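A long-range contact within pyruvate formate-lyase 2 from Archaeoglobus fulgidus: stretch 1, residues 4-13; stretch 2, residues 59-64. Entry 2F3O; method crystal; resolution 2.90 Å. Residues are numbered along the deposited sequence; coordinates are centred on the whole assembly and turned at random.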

# COMPACT_ATOMS: atom_id res chain seq x y z
N ASP A 4 -33.17 33.02 41.46
CA ASP A 4 -32.22 31.92 41.10
C ASP A 4 -31.26 32.30 39.95
O ASP A 4 -31.42 33.34 39.29
CB ASP A 4 -32.98 30.61 40.82
CG ASP A 4 -33.47 30.49 39.36
OD1 ASP A 4 -34.11 31.43 38.85
OD2 ASP A 4 -33.21 29.44 38.74
N ARG A 5 -30.26 31.44 39.73
CA ARG A 5 -29.10 31.77 38.89
C ARG A 5 -29.39 31.81 37.39
O ARG A 5 -28.85 32.65 36.67
CB ARG A 5 -27.97 30.79 39.18
CG ARG A 5 -26.66 31.18 38.55
CD ARG A 5 -25.78 29.98 38.43
NE ARG A 5 -25.73 29.27 39.69
CZ ARG A 5 -24.83 29.50 40.64
NH1 ARG A 5 -23.88 30.42 40.47
NH2 ARG A 5 -24.87 28.79 41.76
N ILE A 6 -30.25 30.91 36.94
CA ILE A 6 -30.61 30.81 35.53
C ILE A 6 -31.24 32.10 35.00
O ILE A 6 -30.90 32.56 33.92
CB ILE A 6 -31.55 29.60 35.31
CG1 ILE A 6 -30.75 28.31 35.51
CG2 ILE A 6 -32.21 29.62 33.94
CD1 ILE A 6 -31.55 27.09 35.30
N GLU A 7 -32.10 32.71 35.82
CA GLU A 7 -32.77 33.96 35.48
C GLU A 7 -31.81 35.12 35.19
O GLU A 7 -32.08 35.94 34.30
CB GLU A 7 -33.72 34.36 36.62
CG GLU A 7 -35.13 34.72 36.17
CD GLU A 7 -35.96 33.48 35.87
OE1 GLU A 7 -36.95 33.58 35.11
OE2 GLU A 7 -35.60 32.40 36.39
N LYS A 8 -30.71 35.18 35.93
CA LYS A 8 -29.70 36.22 35.73
C LYS A 8 -28.90 35.97 34.46
O LYS A 8 -28.49 36.91 33.77
CB LYS A 8 -28.75 36.29 36.93
CG LYS A 8 -29.45 36.28 38.28
CD LYS A 8 -28.43 36.25 39.40
CE LYS A 8 -28.89 35.39 40.56
NZ LYS A 8 -27.75 34.59 41.10
N LEU A 9 -28.70 34.69 34.15
CA LEU A 9 -27.95 34.28 32.97
C LEU A 9 -28.73 34.42 31.66
O LEU A 9 -28.15 34.78 30.63
CB LEU A 9 -27.48 32.84 33.16
CG LEU A 9 -26.31 32.60 34.10
CD1 LEU A 9 -26.28 31.16 34.53
CD2 LEU A 9 -25.04 32.97 33.37
N ILE A 10 -30.03 34.13 31.71
CA ILE A 10 -30.95 34.20 30.56
C ILE A 10 -30.98 35.61 29.98
O ILE A 10 -30.85 35.79 28.77
CB ILE A 10 -32.39 33.74 30.93
CG1 ILE A 10 -32.48 32.22 30.96
CG2 ILE A 10 -33.46 34.30 29.98
N LYS A 11 -31.08 36.60 30.86
CA LYS A 11 -31.24 38.00 30.44
C LYS A 11 -29.97 38.65 29.86
O LYS A 11 -30.05 39.58 29.05
CB LYS A 11 -31.87 38.83 31.58
CG LYS A 11 -33.26 38.31 31.98
CD LYS A 11 -34.22 39.43 32.43
CE LYS A 11 -35.68 38.98 32.43
NZ LYS A 11 -36.62 40.09 32.80
N LYS A 12 -28.81 38.11 30.21
CA LYS A 12 -27.55 38.66 29.71
C LYS A 12 -27.01 37.99 28.41
O LYS A 12 -25.79 37.91 28.21
CB LYS A 12 -26.48 38.68 30.82
CG LYS A 12 -26.69 39.79 31.89
CD LYS A 12 -25.73 40.99 31.72
CE LYS A 12 -26.22 42.03 30.71
NZ LYS A 12 -25.13 42.95 30.28
N VAL A 13 -27.93 37.51 27.58
CA VAL A 13 -27.67 37.11 26.17
C VAL A 13 -28.90 37.46 25.34
O VAL A 13 -29.15 36.84 24.29
CB VAL A 13 -27.36 35.58 25.95
CG1 VAL A 13 -25.86 35.26 26.10
CG2 VAL A 13 -28.23 34.69 26.84
N LEU A 59 -18.86 36.14 33.18
CA LEU A 59 -20.10 36.92 33.19
C LEU A 59 -20.91 36.77 34.48
O LEU A 59 -20.52 36.02 35.38
CB LEU A 59 -20.99 36.58 32.00
CG LEU A 59 -20.40 36.68 30.60
CD1 LEU A 59 -21.51 36.59 29.59
CD2 LEU A 59 -19.61 37.96 30.42
N ASP A 60 -22.02 37.50 34.55
CA ASP A 60 -22.97 37.46 35.67
C ASP A 60 -23.30 36.04 36.15
O ASP A 60 -24.01 35.30 35.47
CB ASP A 60 -24.28 38.17 35.32
CG ASP A 60 -24.19 39.69 35.50
OD1 ASP A 60 -23.20 40.17 36.12
OD2 ASP A 60 -25.12 40.39 35.01
N SER A 61 -22.74 35.69 37.30
CA SER A 61 -23.12 34.49 38.06
C SER A 61 -22.73 33.18 37.39
O SER A 61 -23.31 32.14 37.69
CB SER A 61 -24.62 34.51 38.42
OG SER A 61 -25.08 35.81 38.76
N GLU A 62 -21.73 33.23 36.50
CA GLU A 62 -21.29 32.06 35.74
C GLU A 62 -20.51 31.03 36.53
O GLU A 62 -19.73 31.37 37.41
CB GLU A 62 -20.50 32.47 34.50
CG GLU A 62 -21.38 32.53 33.25
CD GLU A 62 -20.63 32.94 32.00
OE1 GLU A 62 -21.28 32.95 30.93
OE2 GLU A 62 -19.42 33.25 32.07
N LEU A 63 -20.72 29.77 36.17
CA LEU A 63 -20.00 28.64 36.72
C LEU A 63 -19.13 28.02 35.65
O LEU A 63 -18.15 27.33 35.95
CB LEU A 63 -20.99 27.58 37.19
CG LEU A 63 -21.84 27.96 38.39
CD1 LEU A 63 -22.49 26.71 38.95
CD2 LEU A 63 -21.00 28.64 39.45
N ILE A 64 -19.51 28.25 34.39
CA ILE A 64 -18.74 27.80 33.25
C ILE A 64 -18.36 29.04 32.43
O ILE A 64 -19.22 29.84 32.05
CB ILE A 64 -19.49 26.70 32.41
CG1 ILE A 64 -19.11 25.31 32.88
CG2 ILE A 64 -19.08 26.73 30.97
CD1 ILE A 64 -19.78 24.85 34.11

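Polar contact across the two stretches comes down to one hydrogen bond, and a weak one. Arg-5 NH1 donates to the backbone carbonyl Ser-61 O at 3.3 Å; the N-H...O angle of 169° is nearly straight, so length rather than direction limits its strength. The carbonyl lies at the edge of the guanidinium, near its plane, where the N-H groups point. Leu-63 occupies a different position, with its CG over one face of the same group, and the approach of Arg-5 NH1 to Leu-63 CD2, 3.5 Å, is a packing contact.

The remaining contacts across the interface are van der Waals in character. Leu-9 leaves its helix with CA-to-CB directed sideways, but its end comes nearer: Leu-9 CD2 lies 3.3 Å from Asp-60 O and 3.7 Å from Glu-62 CG. Arg-5 contributes its aliphatic portion as well, CG standing 3.9 Å from Ser-61 CB. Two lysines, Lys-8 and Lys-12, touch polar atoms through carbon, Lys-8 CD at 3.4 Å from Ser-61 OG and Lys-12 CD at 3.4 Å from Asp-60 OD2. Neither approach is evidence of a salt bridge or hydrogen bond, since the atom supplied by each lysine is a methylene carbon.

Backbone hydrogen bonds within each stretch support these positions. In the helix, Leu-9 N bonds to Arg-5 O at 3.2 Å, and the spacing of Arg-5, Lys-8 and Leu-9, with Lys-12 just past the helix, brings their side chains to the same partner segment. That segment makes a type II turn from Leu-59 to Glu-62, closed by Glu-62 N to Leu-59 O at 3.2 Å; Ser-61 has the positive phi, 69°, expected at its third position. Glu-62 directs CA-to-CB away from the helix, and its OE2 accepts from Leu-59 N at 3.1 Å and 156°, a second link across the turn. Between them the stretches bury 410 Å², both sides summed.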